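Local coordinates for protein 2-dehydropantoate 2-reductase (Porphyromonas gingivalis, PDB 2QYT) that probably catalyses the NADPH-dependent reduction of 2-dehydropantoate (ketopantoate) to (R)-pantoate, the second step in making pantoate for pantothenate biosynthesis, at residues Q7-A12 and G36-S41; F14-V19 and V40-R45; L27-A32 and F67-T72; D76-V81 and R104-Q109; D85-C90 and T111-L116. All coordinates share one frame; numbering follows the deposited sequence.

Contact 1: residues Q7-A12 and G36-S41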
# COMPACT_ATOMS: atom_id res chain seq x y z
N GLN A 7 -23.88 12.29 -11.50
CA GLN A 7 -22.76 13.16 -10.97
C GLN A 7 -21.44 12.41 -11.00
O GLN A 7 -21.43 11.20 -10.73
CB GLN A 7 -23.05 13.60 -9.53
CG GLN A 7 -23.67 14.97 -9.41
CD GLN A 7 -22.63 16.10 -9.31
OE1 GLN A 7 -22.87 17.22 -9.79
NE2 GLN A 7 -21.49 15.82 -8.67
N PRO A 8 -20.32 13.11 -11.32
CA PRO A 8 -19.06 12.39 -11.47
C PRO A 8 -18.53 11.85 -10.14
O PRO A 8 -18.66 12.49 -9.08
CB PRO A 8 -18.11 13.43 -12.07
CG PRO A 8 -18.71 14.78 -11.69
CD PRO A 8 -20.17 14.57 -11.52
N ILE A 9 -17.95 10.66 -10.19
CA ILE A 9 -17.20 10.14 -9.05
C ILE A 9 -15.82 10.79 -9.08
O ILE A 9 -15.28 11.04 -10.14
CB ILE A 9 -17.11 8.60 -9.10
CG1 ILE A 9 -18.52 8.01 -9.04
CG2 ILE A 9 -16.30 8.07 -7.94
CD1 ILE A 9 -18.58 6.58 -9.63
N LYS A 10 -15.29 11.12 -7.91
CA LYS A 10 -14.09 11.93 -7.78
C LYS A 10 -13.11 11.11 -6.95
O LYS A 10 -13.43 10.75 -5.79
CB LYS A 10 -14.45 13.24 -7.07
CG LYS A 10 -15.42 14.13 -7.87
CD LYS A 10 -15.78 15.36 -7.03
CE LYS A 10 -16.96 16.13 -7.61
NZ LYS A 10 -17.09 17.53 -6.99
N ILE A 11 -11.93 10.81 -7.53
CA ILE A 11 -10.86 10.12 -6.85
C ILE A 11 -9.60 10.98 -6.82
O ILE A 11 -9.21 11.53 -7.84
CB ILE A 11 -10.48 8.78 -7.61
CG1 ILE A 11 -11.70 7.88 -7.76
CG2 ILE A 11 -9.37 7.99 -6.88
CD1 ILE A 11 -11.33 6.39 -7.88
N ALA A 12 -8.95 11.08 -5.66
CA ALA A 12 -7.66 11.73 -5.58
C ALA A 12 -6.55 10.73 -5.24
O ALA A 12 -6.76 9.78 -4.47
CB ALA A 12 -7.71 12.79 -4.57
N GLY A 36 -16.89 12.50 -18.52
CA GLY A 36 -17.13 13.09 -17.20
C GLY A 36 -17.90 12.25 -16.18
O GLY A 36 -18.66 12.78 -15.37
N LEU A 37 -17.73 10.93 -16.22
CA LEU A 37 -18.26 10.05 -15.20
C LEU A 37 -17.23 9.93 -14.07
O LEU A 37 -17.55 9.55 -12.96
CB LEU A 37 -18.54 8.67 -15.78
CG LEU A 37 -19.55 8.60 -16.94
CD1 LEU A 37 -19.51 7.18 -17.54
CD2 LEU A 37 -20.95 9.00 -16.50
N LEU A 38 -16.01 10.30 -14.37
CA LEU A 38 -14.95 10.12 -13.41
C LEU A 38 -13.99 11.29 -13.49
O LEU A 38 -13.55 11.64 -14.57
CB LEU A 38 -14.25 8.78 -13.70
CG LEU A 38 -13.15 8.24 -12.81
CD1 LEU A 38 -13.73 7.95 -11.43
CD2 LEU A 38 -12.55 6.95 -13.41
N GLU A 39 -13.67 11.88 -12.33
CA GLU A 39 -12.64 12.92 -12.22
C GLU A 39 -11.48 12.35 -11.40
O GLU A 39 -11.70 11.86 -10.31
CB GLU A 39 -13.19 14.20 -11.57
CG GLU A 39 -14.27 14.87 -12.37
CD GLU A 39 -14.84 16.12 -11.70
OE1 GLU A 39 -14.32 16.55 -10.62
OE2 GLU A 39 -15.83 16.67 -12.24
N VAL A 40 -10.26 12.42 -11.91
CA VAL A 40 -9.09 11.90 -11.24
C VAL A 40 -8.07 13.02 -11.00
O VAL A 40 -7.59 13.66 -11.93
CB VAL A 40 -8.46 10.68 -12.06
CG1 VAL A 40 -7.22 10.10 -11.38
CG2 VAL A 40 -9.45 9.59 -12.18
N SER A 41 -7.75 13.25 -9.73
CA SER A 41 -6.77 14.26 -9.36
C SER A 41 -5.57 13.62 -8.71
O SER A 41 -5.69 12.55 -8.13
CB SER A 41 -7.43 15.28 -8.41
OG SER A 41 -8.65 15.74 -9.04
O HOH W 1 -15.09 18.59 -8.32
O HOH W 2 -10.69 14.18 -8.58

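Contact 2: residues F14-V19 and V40-R45. With SO4 (sulfate ion), chain C; EDO (1,2-ethanediol), chain G; SO4 (sulfate ion), chain E; SO4 (sulfate ion), chain B.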
# COMPACT_ATOMS: atom_id res chain seq x y z
N PHE A 14 -2.91 10.75 -3.51
CA PHE A 14 -1.99 11.53 -2.70
C PHE A 14 -0.64 10.80 -2.64
O PHE A 14 -0.50 9.80 -1.95
CB PHE A 14 -2.59 11.69 -1.28
CG PHE A 14 -1.79 12.62 -0.38
CD1 PHE A 14 -1.80 13.99 -0.60
CD2 PHE A 14 -1.05 12.12 0.68
CE1 PHE A 14 -1.11 14.86 0.21
CE2 PHE A 14 -0.31 12.98 1.49
CZ PHE A 14 -0.35 14.36 1.26
N GLY A 15 0.33 11.31 -3.39
CA GLY A 15 1.67 10.74 -3.50
C GLY A 15 1.67 10.05 -4.84
O GLY A 15 0.86 9.16 -5.06
N LEU A 16 2.50 10.49 -5.77
CA LEU A 16 2.56 9.86 -7.10
C LEU A 16 3.88 9.11 -7.35
O LEU A 16 4.52 9.34 -8.37
CB LEU A 16 2.36 10.87 -8.26
CG LEU A 16 1.06 11.27 -8.92
CD1 LEU A 16 1.37 11.99 -10.23
CD2 LEU A 16 -0.04 10.21 -9.12
N GLY A 17 4.27 8.21 -6.46
CA GLY A 17 5.45 7.40 -6.72
C GLY A 17 4.96 6.18 -7.51
O GLY A 17 3.91 6.25 -8.20
N GLY A 18 5.68 5.06 -7.40
CA GLY A 18 5.32 3.90 -8.19
C GLY A 18 3.88 3.45 -8.03
O GLY A 18 3.17 3.21 -9.00
N VAL A 19 3.43 3.40 -6.78
CA VAL A 19 2.10 2.86 -6.46
C VAL A 19 1.01 3.90 -6.82
O VAL A 19 0.10 3.63 -7.59
CB VAL A 19 2.02 2.42 -4.97
CG1 VAL A 19 0.52 2.14 -4.54
CG2 VAL A 19 2.98 1.20 -4.71
N VAL A 40 -10.26 12.42 -11.91
CA VAL A 40 -9.09 11.90 -11.24
C VAL A 40 -8.07 13.02 -11.00
O VAL A 40 -7.59 13.66 -11.93
CB VAL A 40 -8.46 10.68 -12.06
CG1 VAL A 40 -7.22 10.10 -11.38
CG2 VAL A 40 -9.45 9.59 -12.18
N SER A 41 -7.75 13.25 -9.73
CA SER A 41 -6.77 14.26 -9.36
C SER A 41 -5.57 13.62 -8.71
O SER A 41 -5.69 12.55 -8.13
CB SER A 41 -7.43 15.28 -8.41
OG SER A 41 -8.65 15.74 -9.04
N TRP A 42 -4.42 14.28 -8.87
CA TRP A 42 -3.14 13.82 -8.36
C TRP A 42 -2.50 14.87 -7.52
O TRP A 42 -2.51 16.05 -7.88
CB TRP A 42 -2.19 13.52 -9.52
CG TRP A 42 -2.63 12.42 -10.42
CD1 TRP A 42 -3.58 11.46 -10.16
CD2 TRP A 42 -2.14 12.15 -11.73
NE1 TRP A 42 -3.71 10.61 -11.25
CE2 TRP A 42 -2.86 11.03 -12.24
CE3 TRP A 42 -1.21 12.78 -12.55
CZ2 TRP A 42 -2.64 10.51 -13.52
CZ3 TRP A 42 -1.00 12.26 -13.82
CH2 TRP A 42 -1.71 11.14 -14.29
N ILE A 43 -1.93 14.47 -6.39
CA ILE A 43 -1.15 15.39 -5.61
C ILE A 43 0.29 14.98 -5.76
O ILE A 43 0.65 13.92 -5.32
CB ILE A 43 -1.55 15.41 -4.12
CG1 ILE A 43 -3.07 15.67 -3.99
CG2 ILE A 43 -0.62 16.36 -3.28
CD1 ILE A 43 -3.59 17.09 -4.50
N ALA A 44 1.11 15.82 -6.36
CA ALA A 44 2.50 15.50 -6.62
C ALA A 44 3.22 16.78 -6.34
O ALA A 44 2.57 17.81 -6.24
CB ALA A 44 2.70 15.13 -8.05
N ARG A 45 4.54 16.73 -6.20
CA ARG A 45 5.27 17.97 -5.94
C ARG A 45 6.57 18.09 -6.65
O ARG A 45 7.06 17.14 -7.30
CB ARG A 45 5.44 18.18 -4.44
CG ARG A 45 5.88 16.96 -3.62
CD ARG A 45 5.45 17.21 -2.17
NE ARG A 45 4.30 16.37 -1.78
CZ ARG A 45 3.03 16.78 -1.58
NH1 ARG A 45 2.67 18.07 -1.70
NH2 ARG A 45 2.13 15.86 -1.20
S SO4 C . 5.34 13.06 -5.43
O1 SO4 C . 4.31 12.39 -6.20
O2 SO4 C . 6.47 12.12 -5.38
O3 SO4 C . 5.78 14.30 -6.06
O4 SO4 C . 4.79 13.28 -4.07
C1 EDO G . 3.61 5.17 -3.93
O1 EDO G . 3.13 6.36 -4.57
C2 EDO G . 5.12 5.00 -4.10
O2 EDO G . 5.38 3.61 -4.23
S SO4 E . 5.83 9.25 -2.80
O1 SO4 E . 6.60 9.85 -3.88
O2 SO4 E . 6.42 7.97 -2.40
O3 SO4 E . 5.79 10.22 -1.71
O4 SO4 E . 4.46 8.98 -3.23
S SO4 B . 8.75 4.90 -5.36
O1 SO4 B . 7.81 3.85 -5.67
O2 SO4 B . 9.99 4.21 -4.97
O3 SO4 B . 8.98 5.80 -6.47
O4 SO4 B . 8.24 5.68 -4.25

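Contact 3: residues L27-A32 and F67-T72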
# COMPACT_ATOMS: atom_id res chain seq x y z
N LEU A 27 -6.42 4.94 -13.52
CA LEU A 27 -7.70 5.67 -13.29
C LEU A 27 -7.87 6.83 -14.25
O LEU A 27 -8.97 7.00 -14.81
CB LEU A 27 -7.84 6.15 -11.83
CG LEU A 27 -7.97 4.94 -10.85
CD1 LEU A 27 -7.72 5.41 -9.37
CD2 LEU A 27 -9.35 4.30 -11.07
N ALA A 28 -6.84 7.66 -14.42
CA ALA A 28 -6.93 8.80 -15.37
C ALA A 28 -7.21 8.39 -16.81
O ALA A 28 -7.88 9.10 -17.54
CB ALA A 28 -5.64 9.62 -15.32
N LEU A 29 -6.68 7.24 -17.24
CA LEU A 29 -6.98 6.73 -18.59
C LEU A 29 -8.45 6.46 -18.78
O LEU A 29 -9.02 6.77 -19.81
CB LEU A 29 -6.21 5.43 -18.89
CG LEU A 29 -4.70 5.54 -19.09
CD1 LEU A 29 -4.15 4.18 -19.43
CD2 LEU A 29 -4.41 6.52 -20.20
N ARG A 30 -9.03 5.82 -17.79
CA ARG A 30 -10.44 5.52 -17.77
C ARG A 30 -11.29 6.78 -17.69
O ARG A 30 -12.34 6.91 -18.34
CB ARG A 30 -10.70 4.59 -16.58
CG ARG A 30 -12.16 4.37 -16.25
CD ARG A 30 -12.76 3.43 -17.24
NE ARG A 30 -14.16 3.16 -16.95
CZ ARG A 30 -14.98 2.54 -17.79
NH1 ARG A 30 -14.55 2.10 -18.98
NH2 ARG A 30 -16.22 2.34 -17.42
N ALA A 31 -10.84 7.76 -16.91
CA ALA A 31 -11.59 9.02 -16.79
C ALA A 31 -11.60 9.79 -18.13
O ALA A 31 -12.51 10.54 -18.41
CB ALA A 31 -11.03 9.86 -15.66
N ALA A 32 -10.58 9.57 -18.95
CA ALA A 32 -10.45 10.32 -20.17
C ALA A 32 -11.33 9.64 -21.22
O ALA A 32 -11.92 10.30 -22.08
CB ALA A 32 -8.98 10.35 -20.61
N PHE A 67 2.84 4.49 -21.98
CA PHE A 67 1.70 5.39 -22.12
C PHE A 67 1.77 6.70 -21.33
O PHE A 67 2.46 6.80 -20.32
CB PHE A 67 0.33 4.65 -21.90
CG PHE A 67 0.12 4.11 -20.51
CD1 PHE A 67 0.52 2.80 -20.18
CD2 PHE A 67 -0.47 4.88 -19.53
CE1 PHE A 67 0.35 2.31 -18.87
CE2 PHE A 67 -0.69 4.41 -18.25
CZ PHE A 67 -0.28 3.13 -17.89
N LEU A 68 1.00 7.71 -21.78
CA LEU A 68 0.89 8.96 -21.07
C LEU A 68 -0.56 9.18 -20.58
O LEU A 68 -1.46 9.33 -21.38
CB LEU A 68 1.38 10.12 -21.97
CG LEU A 68 1.37 11.57 -21.45
CD1 LEU A 68 2.50 11.77 -20.42
CD2 LEU A 68 1.57 12.54 -22.65
N ALA A 69 -0.76 9.21 -19.26
CA ALA A 69 -2.07 9.34 -18.66
C ALA A 69 -2.25 10.81 -18.29
O ALA A 69 -1.33 11.44 -17.74
CB ALA A 69 -2.14 8.45 -17.38
N ARG A 70 -3.41 11.37 -18.64
CA ARG A 70 -3.67 12.77 -18.38
C ARG A 70 -4.74 12.91 -17.32
O ARG A 70 -5.86 12.45 -17.50
CB ARG A 70 -4.08 13.49 -19.66
CG ARG A 70 -3.06 13.29 -20.80
CD ARG A 70 -3.61 13.84 -22.11
NE ARG A 70 -2.69 13.72 -23.24
CZ ARG A 70 -2.23 12.57 -23.75
NH1 ARG A 70 -2.55 11.36 -23.20
NH2 ARG A 70 -1.41 12.66 -24.78
N PRO A 71 -4.40 13.57 -16.19
CA PRO A 71 -5.38 13.63 -15.11
C PRO A 71 -6.36 14.79 -15.31
O PRO A 71 -6.12 15.69 -16.11
CB PRO A 71 -4.50 13.93 -13.89
CG PRO A 71 -3.42 14.86 -14.44
CD PRO A 71 -3.18 14.37 -15.90
N THR A 72 -7.47 14.78 -14.57
CA THR A 72 -8.38 15.93 -14.54
C THR A 72 -7.62 17.07 -13.90
O THR A 72 -7.74 18.19 -14.33
CB THR A 72 -9.65 15.64 -13.70
OG1 THR A 72 -10.15 14.37 -14.12
CG2 THR A 72 -10.78 16.76 -13.89
O HOH W 3 -5.47 9.83 -19.72
O HOH W 4 -8.38 11.69 -16.58

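Contact 4: residues D76-V81 and R104-Q109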
# COMPACT_ATOMS: atom_id res chain seq x y z
N ASP A 76 0.23 20.43 -6.29
CA ASP A 76 0.84 20.13 -4.98
C ASP A 76 -0.06 20.57 -3.83
O ASP A 76 0.32 20.46 -2.69
CB ASP A 76 2.27 20.73 -4.81
CG ASP A 76 2.33 22.19 -5.11
OD1 ASP A 76 1.27 22.81 -5.34
OD2 ASP A 76 3.45 22.74 -5.11
N ASN A 77 -1.25 21.07 -4.16
CA ASN A 77 -2.15 21.65 -3.14
C ASN A 77 -3.54 20.98 -3.04
O ASN A 77 -4.42 21.26 -3.84
CB ASN A 77 -2.33 23.13 -3.40
CG ASN A 77 -2.91 23.90 -2.19
OD1 ASN A 77 -3.54 23.33 -1.27
ND2 ASN A 77 -2.72 25.20 -2.22
N PRO A 78 -3.74 20.07 -2.06
CA PRO A 78 -5.07 19.43 -1.93
C PRO A 78 -6.30 20.31 -1.83
O PRO A 78 -7.40 19.87 -2.13
CB PRO A 78 -4.93 18.57 -0.68
CG PRO A 78 -3.46 18.19 -0.71
CD PRO A 78 -2.76 19.47 -1.14
N ALA A 79 -6.14 21.55 -1.37
CA ALA A 79 -7.28 22.43 -1.24
C ALA A 79 -7.79 22.87 -2.64
O ALA A 79 -8.96 23.30 -2.79
CB ALA A 79 -6.90 23.65 -0.39
N GLU A 80 -6.90 22.83 -3.63
CA GLU A 80 -7.30 23.10 -5.00
C GLU A 80 -8.15 21.94 -5.59
O GLU A 80 -9.01 22.17 -6.45
CB GLU A 80 -6.10 23.37 -5.90
CG GLU A 80 -5.51 24.77 -5.72
CD GLU A 80 -4.13 24.88 -6.39
OE1 GLU A 80 -3.75 23.95 -7.17
OE2 GLU A 80 -3.42 25.87 -6.11
N VAL A 81 -7.93 20.73 -5.10
CA VAL A 81 -8.77 19.60 -5.48
C VAL A 81 -10.20 19.70 -4.84
O VAL A 81 -11.21 19.53 -5.55
CB VAL A 81 -8.06 18.27 -5.20
CG1 VAL A 81 -8.95 17.06 -5.57
CG2 VAL A 81 -6.76 18.22 -5.94
N ARG A 104 -6.88 16.65 4.66
CA ARG A 104 -8.19 17.12 5.17
C ARG A 104 -9.02 17.98 4.18
O ARG A 104 -10.27 17.80 4.08
CB ARG A 104 -8.06 17.84 6.53
CG ARG A 104 -8.03 16.90 7.74
CD ARG A 104 -8.23 17.64 9.06
NE ARG A 104 -8.17 16.72 10.21
CZ ARG A 104 -9.19 15.97 10.59
NH1 ARG A 104 -9.08 15.17 11.63
NH2 ARG A 104 -10.35 16.02 9.92
N PRO A 105 -8.38 18.93 3.47
CA PRO A 105 -9.18 19.67 2.47
C PRO A 105 -9.85 18.79 1.41
O PRO A 105 -10.75 19.26 0.74
CB PRO A 105 -8.17 20.64 1.84
CG PRO A 105 -7.15 20.86 2.88
CD PRO A 105 -7.01 19.45 3.53
N MSE A 106 -9.46 17.53 1.28
CA MSE A 106 -10.13 16.67 0.34
C MSE A 106 -11.20 15.78 0.97
O MSE A 106 -11.86 15.03 0.27
CB MSE A 106 -9.12 15.82 -0.47
CG MSE A 106 -8.17 16.72 -1.30
SE MSE A 106 -6.95 15.71 -2.37
CE MSE A 106 -5.95 14.82 -0.91
N ILE A 107 -11.37 15.86 2.28
CA ILE A 107 -12.26 14.94 2.96
C ILE A 107 -13.59 15.63 3.13
O ILE A 107 -13.67 16.70 3.75
CB ILE A 107 -11.67 14.48 4.34
CG1 ILE A 107 -10.42 13.63 4.11
CG2 ILE A 107 -12.71 13.72 5.17
CD1 ILE A 107 -9.71 13.29 5.39
N GLY A 108 -14.63 15.04 2.56
CA GLY A 108 -15.96 15.57 2.79
C GLY A 108 -16.77 14.44 3.38
O GLY A 108 -16.18 13.49 3.93
N GLN A 109 -18.10 14.53 3.21
CA GLN A 109 -19.13 13.62 3.73
C GLN A 109 -18.93 12.20 3.29
O GLN A 109 -18.85 11.30 4.13
CB GLN A 109 -20.56 14.08 3.34
CG GLN A 109 -21.56 12.91 3.03
CD GLN A 109 -23.08 13.28 2.97
OE1 GLN A 109 -23.47 14.39 2.56
NE2 GLN A 109 -23.93 12.33 3.37

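Contact 5: residues D85-C90 and T111-L116. With EDO (1,2-ethanediol), chain G.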
# COMPACT_ATOMS: atom_id res chain seq x y z
N ASP A 85 -14.60 11.56 -3.54
CA ASP A 85 -15.20 10.32 -3.03
C ASP A 85 -14.19 9.31 -2.42
O ASP A 85 -14.52 8.64 -1.45
CB ASP A 85 -16.10 9.71 -4.12
CG ASP A 85 -17.18 10.69 -4.54
OD1 ASP A 85 -17.99 11.03 -3.69
OD2 ASP A 85 -17.19 11.19 -5.67
N TYR A 86 -13.00 9.25 -3.01
CA TYR A 86 -11.94 8.29 -2.64
C TYR A 86 -10.63 9.01 -2.66
O TYR A 86 -10.35 9.74 -3.58
CB TYR A 86 -11.91 7.09 -3.59
CG TYR A 86 -13.27 6.40 -3.73
CD1 TYR A 86 -14.09 6.63 -4.86
CD2 TYR A 86 -13.74 5.54 -2.73
CE1 TYR A 86 -15.36 5.98 -4.98
CE2 TYR A 86 -15.03 4.90 -2.84
CZ TYR A 86 -15.80 5.12 -3.95
OH TYR A 86 -17.01 4.46 -4.03
N ILE A 87 -9.89 8.87 -1.57
CA ILE A 87 -8.51 9.23 -1.54
C ILE A 87 -7.68 7.95 -1.44
O ILE A 87 -7.81 7.15 -0.49
CB ILE A 87 -8.17 10.14 -0.35
CG1 ILE A 87 -8.97 11.44 -0.43
CG2 ILE A 87 -6.62 10.38 -0.27
CD1 ILE A 87 -8.98 12.26 0.90
N LEU A 88 -6.80 7.78 -2.43
CA LEU A 88 -5.76 6.73 -2.41
C LEU A 88 -4.51 7.38 -1.81
O LEU A 88 -3.96 8.33 -2.39
CB LEU A 88 -5.50 6.29 -3.86
CG LEU A 88 -6.22 5.07 -4.43
CD1 LEU A 88 -7.65 4.92 -4.03
CD2 LEU A 88 -5.99 4.92 -5.97
N PHE A 89 -4.14 6.91 -0.63
CA PHE A 89 -3.10 7.55 0.16
C PHE A 89 -1.84 6.72 -0.10
O PHE A 89 -1.76 5.58 0.30
CB PHE A 89 -3.52 7.56 1.65
CG PHE A 89 -2.58 8.32 2.56
CD1 PHE A 89 -2.73 9.70 2.74
CD2 PHE A 89 -1.53 7.66 3.22
CE1 PHE A 89 -1.88 10.42 3.58
CE2 PHE A 89 -0.63 8.37 4.08
CZ PHE A 89 -0.83 9.76 4.26
N CYS A 90 -0.88 7.31 -0.80
CA CYS A 90 0.26 6.62 -1.39
C CYS A 90 1.58 7.33 -1.13
O CYS A 90 2.52 7.20 -1.89
CB CYS A 90 0.04 6.45 -2.90
SG CYS A 90 -1.53 5.59 -3.31
N THR A 111 -16.33 10.78 1.79
CA THR A 111 -14.95 10.40 1.46
C THR A 111 -14.51 9.14 2.16
O THR A 111 -14.75 8.98 3.36
CB THR A 111 -13.93 11.50 1.74
OG1 THR A 111 -14.38 12.70 1.14
CG2 THR A 111 -12.53 11.14 1.16
N LYS A 112 -13.88 8.26 1.39
CA LYS A 112 -13.23 7.04 1.90
C LYS A 112 -11.75 7.09 1.52
O LYS A 112 -11.40 7.46 0.41
CB LYS A 112 -13.86 5.76 1.34
CG LYS A 112 -15.39 5.64 1.54
CD LYS A 112 -15.72 5.55 3.03
CE LYS A 112 -17.18 5.36 3.30
NZ LYS A 112 -17.96 6.50 2.87
N ILE A 113 -10.89 6.76 2.48
CA ILE A 113 -9.48 6.85 2.32
C ILE A 113 -8.95 5.44 2.35
O ILE A 113 -9.32 4.64 3.23
CB ILE A 113 -8.83 7.69 3.45
CG1 ILE A 113 -9.47 9.08 3.53
CG2 ILE A 113 -7.35 7.82 3.23
CD1 ILE A 113 -9.12 9.82 4.77
N LEU A 114 -8.09 5.15 1.36
CA LEU A 114 -7.39 3.88 1.19
C LEU A 114 -5.87 4.08 1.30
O LEU A 114 -5.24 4.50 0.34
CB LEU A 114 -7.66 3.32 -0.21
CG LEU A 114 -8.53 2.07 -0.35
CD1 LEU A 114 -8.59 1.53 -1.78
CD2 LEU A 114 -7.94 1.04 0.60
N PRO A 115 -5.27 3.72 2.45
CA PRO A 115 -3.82 3.71 2.48
C PRO A 115 -3.31 2.45 1.77
O PRO A 115 -3.74 1.33 2.09
CB PRO A 115 -3.50 3.65 4.00
CG PRO A 115 -4.83 3.67 4.73
CD PRO A 115 -5.85 3.26 3.73
N LEU A 116 -2.43 2.63 0.80
CA LEU A 116 -1.90 1.48 0.09
C LEU A 116 -0.45 1.12 0.49
O LEU A 116 0.18 0.23 -0.09
CB LEU A 116 -2.08 1.66 -1.43
CG LEU A 116 -3.54 1.94 -1.88
CD1 LEU A 116 -3.59 2.37 -3.33
CD2 LEU A 116 -4.50 0.72 -1.58
C1 EDO G . 3.61 5.17 -3.93
O1 EDO G . 3.13 6.36 -4.57
C2 EDO G . 5.12 5.00 -4.10
O2 EDO G . 5.38 3.61 -4.23

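Contact 1: residues Q7-A12 and G36-S41
Ile-11 and Leu-38 meet on the buried face of two neighbouring parallel strands, whose short axes approach to 4.8 Å at an angle of 15°. Leu-38 CG lies anti to the backbone N (chi1 -176°), and its CD1 branch reaches across to Ile-11 CG1 at 4.2 Å, with Ile-9 CB also beside it. Leu-180 of helix 172-183 touches Ile-9, Ile-11 and Leu-38 alike, while Ala-31 of helix 18-33 packs on Leu-38 and Val-40. Between the strands, four backbone hydrogen bonds form the ladder: Ile-9 N to Leu-37 O, Glu-39 N to Ile-9 O (2.8 Å), Ile-11 N to Glu-39 O and Ser-41 N to Ile-11 O. The first is the least straight, at 155°, and its donor stands above the carbonyl plane of Leu-37.

On the other face, the end with Pro-8, Lys-10 and Glu-39 is looser and wetter. Both charged side chains are extended and lie side by side, yet Lys-10 NZ remains 4.7 Å from Glu-39 OE1; one water accepts from NZ at 2.6 Å and donates to OE1 at 3.2 Å. Glu-39 OE2 rests 3.5 Å from Pro-8 CG. A second water, toward the buried Ser-41 end, donates to Ile-11 O and is hydrogen-bonded to Ser-41 OG. With helix 18-33 linking the strands, this is the first beta-alpha-beta unit of a Rossmann-type dinucleotide-binding domain.

Contact 2: residues F14-V19 and V40-R45
The glycine-rich turn after the first strand of the Rossmann-type domain, carrying a GxGxxG-like pattern, meets the end of strand 38-43: Leu-16 lies across Trp-42 while Gly-15 N bonds to Ile-43 O at 3.3 Å. Leu-16 CD2 sits over one face of the indole, 3.8 Å from the centroid of the five-membered ring and 18° off its normal, a CH-pi contact. The CD1 branch touches Trp-42 CE3 at 3.6 Å and reaches Ala-44 CB. With CG anti to the backbone N (chi1 -173°), Phe-14 at the end of strand 9-14 meets Ile-43 CG2 through CD1, and its CE1 lies at the edge of the Arg-45 guanidinium, near its plane, 3.7 Å from NH2. The sulfate of chain C, probably from the crystallisation liquor, accepts from Leu-16 N and Arg-45 N, each at 2.7 Å, consistent with a site for cofactor phosphate. Around it, Phe-14 meets Phe-89 of strand 86-89, Trp-42 packs on Ala-28 of helix 18-33, and Ile-43 on Pro-78 and Val-81 of helix 78-81.

Contact 3: residues L27-A32 and F67-T72
Leu-29 and Ala-28 face strand 67-69 from a helix whose short axis passes 8.4 Å from that of the strand, their directions 73° apart. With CG anti to the carbonyl carbon (chi1 -71°), Leu-29 brings both methyls to the strand: CD1 approaches the Phe-67 ring obliquely, 3.7 Å from CE2, and CD2 comes within 4.1 Å of Ala-69 CB. From the preceding residue, Ala-28 CB is 4.2 Å from Ala-69 CB. Nearer still is the carbonyl oxygen Arg-70 O, 3.6 Å from Ala-28 CB. Trp-42 of strand 38-43 packs on Ala-28 and Pro-71. Water links the two backbones: one molecule donates to both Ala-28 O and Arg-70 O, at 2.8 Å each, while another accepts from Arg-70 N and donates weakly to Ala-28 O. The chemistry therefore divides into apolar contacts of two alanines, a leucine and one aromatic ring, and two waters that bridge Ala-28 O to the Arg-70 backbone; with no direct hydrogen bond between the segments, their polar links are water-mediated.

Contact 4: residues D76-V81 and R104-Q109
Met-106, present as selenomethionine, starts with CG anti to the carbonyl carbon (chi1 -61°) and SE anti to CA (chi2 -178°), with chi3 (-64°) turning CE, a course that lays its side chain obliquely across Pro-78 and Val-81. The selenium is 4.0 Å from Val-81 CB, and CE lies 3.9 Å from Pro-78 CB. Nearer the backbone, Met-106 CG is 3.8 Å from Pro-78 CB and approaches the carbonyl oxygen Pro-78 O to 3.3 Å.

Beside this buried part, the contact reaches a more exposed edge where Pro-105 CB sits 3.7 Å from Ala-79 CA and 4.0 Å from Ala-79 CB. The two segments share no hydrogen bond, so the evidence for their union is carbon and selenium packing, with 224 Å² of surface buried in all. Asn-77 is the N-cap of the short, weakly bonded helix 78-81, and its OD1 accepts from Ala-79 N at 3.2 Å, the donor standing above the plane of the side-chain carbonyl. In the other segment, Ile-107 N bonds to Arg-104 O as the 3-10 turn ends.

The pair packs beside the parallel sheet: Pro-78 and Val-81 touch Ile-43 of strand 38-43, Val-81 also reaches Ser-41, and Met-106 lies against Ala-12 of strand 9-14 and Ile-87 of strand 86-89.

Contact 5: residues D85-C90 and T111-L116
Ile-87, Phe-89 and Leu-116 lose more surface to this contact than its other residues, where strands 86-89 and 111-115, neighbours in the parallel Rossmann-type sheet, run 4.6 Å apart at 17°. Ile-87 holds both of its backbone groups in the ladder, donating to Lys-112 O and accepting from Leu-114 N at 2.7 Å, the latter bond almost straight at 174°. Its CD1 touches Thr-111 CG2 at 3.7 Å and lies alongside Ile-113 CG1. Phe-89 continues the pattern: its N donates to Leu-114 O from above that carbonyl's plane, and its O accepts from Leu-116 N. With CG anti to the backbone N (chi1 -174°), the Phe-89 ring leads away from strand 111-115 and meets Phe-14 of the sheet's central strand, while CB stays 4.2 Å from Ile-113 CG2. On the other face, Leu-88 CD1 packs beside Leu-114 CB. From Leu-116, CD1 alone among the side-chain atoms makes close contact, lying 3.9 Å from Leu-88 CG and 3.8 Å from Cys-90 SG.

In the fold
Contacts 1, 2 and 5 lie on one five-stranded parallel sheet. Contact 2, centred about 15 Å from contact 1, continues the same strand pair to the turn where the sulfates and ethanediol bind, consistent with the cofactor-binding end of the sheet. Contact 5 adds the next two strands, its centre about 11 Å from that of contact 2; a probable hydrogen bond, Phe-14 O to Cys-90 N (2.8 Å), joins them, and both touch the ethanediol. Contact 3 packs helix 18-33 on an edge strand of the mixed sheet and meets contact 1 through a probable hydrogen bond, Val-40 O to Thr-72 N (2.9 Å). Contact 4 packs on the parallel sheet, touching contact 5.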